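P91 (Metagenome, PDB 4ZI5) hydrolyses phosphotriesters as a promiscuous activity, using an alpha/beta-hydrolase fold of the dienelactone hydrolase family. Local coordinates at residues R17-T22 and L111-A116; S213-L218 and A235-A240. One frame throughout, in Å; residues are numbered along the deposited sequence.

Contact 1 of 2, residues R17-T22 and L111-A116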
loop_
_atom_site.group_PDB
_atom_site.type_symbol
_atom_site.label_atom_id
_atom_site.label_comp_id
_atom_site.label_asym_id
_atom_site.label_seq_id
_atom_site.Cartn_x
_atom_site.Cartn_y
_atom_site.Cartn_z
ATOM N N ARG A 17 -1.088 -12.336 29.212
ATOM C CA ARG A 17 -1.624 -12.188 30.561
ATOM C C ARG A 17 -2.780 -11.220 30.532
ATOM O O ARG A 17 -2.816 -10.302 29.700
ATOM C CB ARG A 17 -0.522 -11.713 31.502
ATOM C CG ARG A 17 -0.059 -10.269 31.307
ATOM C CD ARG A 17 1.062 -9.943 32.262
ATOM N NE ARG A 17 1.508 -8.543 32.230
ATOM C CZ ARG A 17 2.716 -8.118 31.854
ATOM N NH1 ARG A 17 3.641 -8.952 31.369
ATOM N NH2 ARG A 17 2.986 -6.814 31.934
ATOM N N LYS A 18 -3.720 -11.392 31.470
ATOM C CA LYS A 18 -4.842 -10.473 31.577
ATOM C C LYS A 18 -4.400 -9.170 32.218
ATOM O O LYS A 18 -3.502 -9.165 33.080
ATOM C CB LYS A 18 -5.986 -11.106 32.368
ATOM C CG LYS A 18 -6.541 -12.373 31.715
ATOM C CD LYS A 18 -7.087 -12.137 30.317
ATOM C CE LYS A 18 -7.203 -13.425 29.513
ATOM N NZ LYS A 18 -7.745 -14.624 30.201
ATOM N N VAL A 19 -4.974 -8.066 31.743
ATOM C CA VAL A 19 -4.738 -6.749 32.323
ATOM C C VAL A 19 -6.083 -6.108 32.641
ATOM O O VAL A 19 -6.854 -5.816 31.738
ATOM C CB VAL A 19 -3.931 -5.838 31.359
ATOM C CG1 VAL A 19 -3.765 -4.430 31.910
ATOM C CG2 VAL A 19 -2.555 -6.458 31.094
ATOM N N ASP A 20 -6.319 -5.865 33.935
ATOM C CA ASP A 20 -7.490 -5.140 34.421
ATOM C C ASP A 20 -7.249 -3.645 34.325
ATOM O O ASP A 20 -6.203 -3.163 34.721
ATOM C CB ASP A 20 -7.756 -5.495 35.898
ATOM C CG ASP A 20 -8.157 -6.932 36.079
ATOM O OD1 ASP A 20 -9.147 -7.355 35.448
ATOM O OD2 ASP A 20 -7.480 -7.652 36.850
ATOM N N TYR A 21 -8.201 -2.910 33.766
ATOM C CA TYR A 21 -8.143 -1.459 33.773
ATOM C C TYR A 21 -9.555 -0.903 33.785
ATOM O O TYR A 21 -10.512 -1.651 33.595
ATOM C CB TYR A 21 -7.299 -0.936 32.584
ATOM C CG TYR A 21 -7.803 -1.258 31.175
ATOM C CD1 TYR A 21 -7.563 -2.479 30.578
ATOM C CD2 TYR A 21 -8.493 -0.302 30.437
ATOM C CE1 TYR A 21 -8.016 -2.759 29.286
ATOM C CE2 TYR A 21 -8.944 -0.568 29.166
ATOM C CZ TYR A 21 -8.703 -1.794 28.581
ATOM O OH TYR A 21 -9.123 -2.025 27.295
ATOM N N THR A 22 -9.695 0.401 34.026
ATOM C CA THR A 22 -11.014 1.019 34.149
ATOM C C THR A 22 -11.152 2.257 33.266
ATOM O O THR A 22 -10.178 2.930 32.944
ATOM C CB THR A 22 -11.280 1.453 35.592
ATOM O OG1 THR A 22 -10.251 2.370 35.967
ATOM C CG2 THR A 22 -11.260 0.296 36.551
ATOM N N LEU A 111 -5.072 2.514 25.771
ATOM C CA LEU A 111 -3.727 3.032 25.562
ATOM C C LEU A 111 -2.976 3.245 26.887
ATOM O O LEU A 111 -1.809 2.852 27.008
ATOM C CB LEU A 111 -3.752 4.327 24.754
ATOM C CG LEU A 111 -2.407 4.967 24.446
ATOM C CD1 LEU A 111 -1.439 4.003 23.780
ATOM C CD2 LEU A 111 -2.655 6.200 23.591
ATOM N N ASP A 112 -3.665 3.793 27.889
ATOM C CA ASP A 112 -3.080 3.898 29.241
ATOM C C ASP A 112 -2.732 2.521 29.852
ATOM O O ASP A 112 -1.686 2.377 30.465
ATOM C CB ASP A 112 -4.013 4.683 30.173
ATOM C CG ASP A 112 -4.134 6.152 29.780
ATOM O OD1 ASP A 112 -3.284 6.677 29.044
ATOM O OD2 ASP A 112 -5.069 6.813 30.227
ATOM N N ALA A 113 -3.584 1.523 29.666
ATOM C CA ALA A 113 -3.297 0.184 30.155
ATOM C C ALA A 113 -2.068 -0.449 29.466
ATOM O O ALA A 113 -1.252 -1.097 30.100
ATOM C CB ALA A 113 -4.506 -0.710 29.966
ATOM N N LEU A 114 -1.943 -0.246 28.164
ATOM C CA LEU A 114 -0.718 -0.619 27.452
ATOM C C LEU A 114 0.537 0.023 28.056
ATOM O O LEU A 114 1.499 -0.675 28.377
ATOM C CB LEU A 114 -0.821 -0.240 25.973
ATOM C CG LEU A 114 0.436 -0.505 25.144
ATOM C CD1 LEU A 114 0.608 -1.992 24.910
ATOM C CD2 LEU A 114 0.378 0.278 23.825
ATOM N N THR A 115 0.508 1.345 28.172
ATOM C CA THR A 115 1.675 2.124 28.597
ATOM C C THR A 115 2.060 1.867 30.070
ATOM O O THR A 115 3.211 1.998 30.436
ATOM C CB THR A 115 1.498 3.648 28.327
ATOM O OG1 THR A 115 0.440 4.179 29.105
ATOM C CG2 THR A 115 1.187 3.904 26.882
ATOM N N ALA A 116 1.092 1.436 30.863
ATOM C CA ALA A 116 1.327 0.952 32.215
ATOM C C ALA A 116 2.204 -0.293 32.328
ATOM O O ALA A 116 2.776 -0.526 33.394
ATOM C CB ALA A 116 0.013 0.685 32.888
#
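With chi1 at 62°, Tyr-21 places its CG between the backbone N and the carbonyl carbon, and the ring leans from the strand over Ala-113 of the facing helix. Val-19, two residues earlier on the same side of the strand, has CG1 opposite its backbone N (chi1 176°), which brings that methyl group to the same alanine. The chief contact is a CH-pi interaction: Ala-113 CB sits 3.8 Å from the centroid of the Tyr-21 ring and 25° off the ring normal. The methyl group is displaced toward the inner rim, where Tyr-21 CG lies 3.6 Å from Ala-113 CB. Beside it the valine packs more loosely, with Val-19 CG1 4.3 Å from Ala-113 CB. Alanine suits this place because its small side chain lets strand and helix approach until the CA atoms of Tyr-21 and Ala-113 are 6.3 Å apart. Tyrosine adds a broad apolar face and a polar end, its OH accepting a hydrogen bond from the backbone N of Asp-76. A serine in place of Tyr-21 would probably leave the Ala-113 methyl group without its aromatic cover and Asp-76 N without its phenolic acceptor. Ala-109 and Ala-110, one turn back on helix 100-115, also touch the tyrosine. Strand 15-23 pairs antiparallel with strand 26-34, while Leu-111 and Leu-114 point from the helix away from strand 15-23 and pack on Val-46 of strand 42-48. The helix therefore packs against the curled sheet at two places, strand 15-23 on one side and strand 42-48 on the other.

Contact 2 of 2, residues S213-L218 and A235-A240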
loop_
_atom_site.group_PDB
_atom_site.type_symbol
_atom_site.label_atom_id
_atom_site.label_comp_id
_atom_site.label_asym_id
_atom_site.label_seq_id
_atom_site.Cartn_x
_atom_site.Cartn_y
_atom_site.Cartn_z
ATOM N N SER A 213 -14.274 -6.910 6.739
ATOM C CA SER A 213 -13.753 -8.010 7.558
ATOM C C SER A 213 -12.836 -8.959 6.787
ATOM O O SER A 213 -12.749 -10.158 7.093
ATOM C CB SER A 213 -14.907 -8.795 8.216
ATOM O OG SER A 213 -15.641 -7.957 9.089
ATOM N N PHE A 214 -12.096 -8.407 5.816
ATOM C CA PHE A 214 -11.244 -9.233 4.972
ATOM C C PHE A 214 -10.120 -9.961 5.742
ATOM O O PHE A 214 -9.550 -10.904 5.215
ATOM C CB PHE A 214 -10.676 -8.448 3.782
ATOM C CG PHE A 214 -9.786 -7.284 4.151
ATOM C CD1 PHE A 214 -8.465 -7.479 4.547
ATOM C CD2 PHE A 214 -10.254 -5.966 4.019
ATOM C CE1 PHE A 214 -7.645 -6.396 4.860
ATOM C CE2 PHE A 214 -9.442 -4.878 4.307
ATOM C CZ PHE A 214 -8.128 -5.090 4.741
ATOM N N THR A 215 -9.797 -9.515 6.957
ATOM C CA THR A 215 -8.729 -10.131 7.737
ATOM C C THR A 215 -9.169 -11.333 8.548
ATOM O O THR A 215 -8.331 -12.000 9.109
ATOM C CB THR A 215 -8.104 -9.155 8.762
ATOM O OG1 THR A 215 -9.102 -8.768 9.708
ATOM C CG2 THR A 215 -7.522 -7.934 8.101
ATOM N N ASP A 216 -10.455 -11.654 8.586
ATOM C CA ASP A 216 -10.960 -12.706 9.455
ATOM C C ASP A 216 -11.439 -13.911 8.630
ATOM O O ASP A 216 -12.435 -13.796 7.935
ATOM C CB ASP A 216 -12.135 -12.179 10.274
ATOM C CG ASP A 216 -12.591 -13.163 11.328
ATOM O OD1 ASP A 216 -12.006 -14.266 11.440
ATOM O OD2 ASP A 216 -13.536 -12.829 12.062
ATOM N N PRO A 217 -10.769 -15.067 8.757
ATOM C CA PRO A 217 -11.254 -16.287 8.086
ATOM C C PRO A 217 -12.704 -16.668 8.415
ATOM O O PRO A 217 -13.346 -17.326 7.599
ATOM C CB PRO A 217 -10.268 -17.372 8.551
ATOM C CG PRO A 217 -9.012 -16.615 8.844
ATOM C CD PRO A 217 -9.464 -15.292 9.407
ATOM N N LEU A 218 -13.208 -16.258 9.575
ATOM C CA LEU A 218 -14.628 -16.429 9.943
ATOM C C LEU A 218 -15.581 -15.306 9.506
ATOM O O LEU A 218 -16.757 -15.320 9.906
ATOM C CB LEU A 218 -14.731 -16.548 11.471
ATOM C CG LEU A 218 -13.967 -17.719 12.089
ATOM C CD1 LEU A 218 -14.092 -17.688 13.599
ATOM C CD2 LEU A 218 -14.475 -19.022 11.495
ATOM N N ALA A 235 -2.850 -10.778 4.161
ATOM C CA ALA A 235 -1.380 -10.813 4.081
ATOM C C ALA A 235 -0.772 -9.477 3.693
ATOM O O ALA A 235 0.160 -8.984 4.348
ATOM C CB ALA A 235 -0.930 -11.846 3.083
ATOM N N ARG A 236 -1.264 -8.902 2.609
ATOM C CA ARG A 236 -0.692 -7.646 2.122
ATOM C C ARG A 236 -0.879 -6.494 3.125
ATOM O O ARG A 236 0.005 -5.667 3.267
ATOM C CB ARG A 236 -1.300 -7.249 0.773
ATOM C CG ARG A 236 -0.808 -8.112 -0.360
ATOM C CD ARG A 236 -1.570 -7.858 -1.626
ATOM N NE ARG A 236 -1.144 -8.778 -2.682
ATOM C CZ ARG A 236 -1.714 -8.889 -3.886
ATOM N NH1 ARG A 236 -2.769 -8.170 -4.218
ATOM N NH2 ARG A 236 -1.248 -9.790 -4.743
ATOM N N SER A 237 -2.041 -6.419 3.773
ATOM C CA SER A 237 -2.280 -5.350 4.738
ATOM C C SER A 237 -1.391 -5.522 5.969
ATOM O O SER A 237 -0.828 -4.549 6.490
ATOM C CB SER A 237 -3.772 -5.280 5.091
ATOM O OG SER A 237 -4.217 -6.468 5.707
ATOM N N TRP A 238 -1.230 -6.764 6.428
ATOM C CA TRP A 238 -0.350 -7.057 7.554
ATOM C C TRP A 238 1.097 -6.686 7.221
ATOM O O TRP A 238 1.802 -6.082 8.034
ATOM C CB TRP A 238 -0.486 -8.528 7.968
ATOM C CG TRP A 238 0.173 -8.846 9.257
ATOM C CD1 TRP A 238 1.366 -9.470 9.443
ATOM C CD2 TRP A 238 -0.334 -8.541 10.559
ATOM N NE1 TRP A 238 1.626 -9.609 10.797
ATOM C CE2 TRP A 238 0.602 -9.032 11.503
ATOM C CE3 TRP A 238 -1.488 -7.903 11.022
ATOM C CZ2 TRP A 238 0.403 -8.908 12.884
ATOM C CZ3 TRP A 238 -1.684 -7.802 12.389
ATOM C CH2 TRP A 238 -0.735 -8.293 13.302
ATOM N N THR A 239 1.534 -7.015 6.013
ATOM C CA THR A 239 2.903 -6.696 5.600
ATOM C C THR A 239 3.073 -5.174 5.566
ATOM O O THR A 239 4.089 -4.665 6.043
ATOM C CB THR A 239 3.239 -7.315 4.246
ATOM O OG1 THR A 239 3.162 -8.749 4.330
ATOM C CG2 THR A 239 4.648 -6.913 3.783
ATOM N N ALA A 240 2.073 -4.451 5.043
ATOM C CA ALA A 240 2.179 -2.972 4.995
ATOM C C ALA A 240 2.313 -2.406 6.423
ATOM O O ALA A 240 3.124 -1.493 6.661
ATOM C CB ALA A 240 1.016 -2.349 4.279
#
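Phe-214 and Ser-237 meet where a type I beta turn, Ser-213 to Asp-216, packs against the last helix of the alpha/beta-hydrolase fold. The tight part is small: Phe-214 CE1 comes within 3.5 Å of Ser-237 OG, the hydroxyl oxygen facing the rim of the ring, nearly level with it. A polarised C-H edge tolerates an oxygen here better than the electron-rich face would. Serine is short enough to admit the ring, and its buried hydroxyl has the carbonyls of Ala-233 and Glu-234 as acceptors in its own helix, which must share its single proton. This rotamer (chi1 62°) turns OG back toward them while keeping it beside the ring. His-154 meets the phenylalanine edge-to-face, and also hydrogen-bonds through NE2 to Thr-215 OG1. Thr-215 is more loosely placed against the helix, its CG2 4.3 Å from Ser-237 OG. Beyond the turn, Pro-217 and Leu-218 are exposed, and on the helix Arg-236 reaches outward to form salt bridges with Asp-201 and Glu-247 of the second subunit. The loop's outer end is held locally by an Asx turn: Leu-218 N donates to Asp-216 OD1 at 3.0 Å, with an N-H...O angle of 154°, approaching from above the carboxylate plane.

In the fold
Contacts 1 and 2 lie on opposite sides of the chain's centre, with their own centres 26 Å apart and their nearest atoms about 13 Å apart. Both segments of contact 1 precede those of contact 2 in sequence. Contact 1 joins the peripheral strand 15-23 to helix 100-115, whereas contact 2 packs the loop that follows strand 202-207 against helix 231-248. Contact 2 lies near the probable active site: Thr-215 comes near Gly-129, Cys-131 and Gly-133, consistent with the nucleophile elbow of this family, without touching them, and Ser-213 of the same turn touches Cys-131 and hydrogen-bonds to Glu-50. Contact 2 also adjoins the subunit interface through helix 231-248, while no second chain touches contact 1.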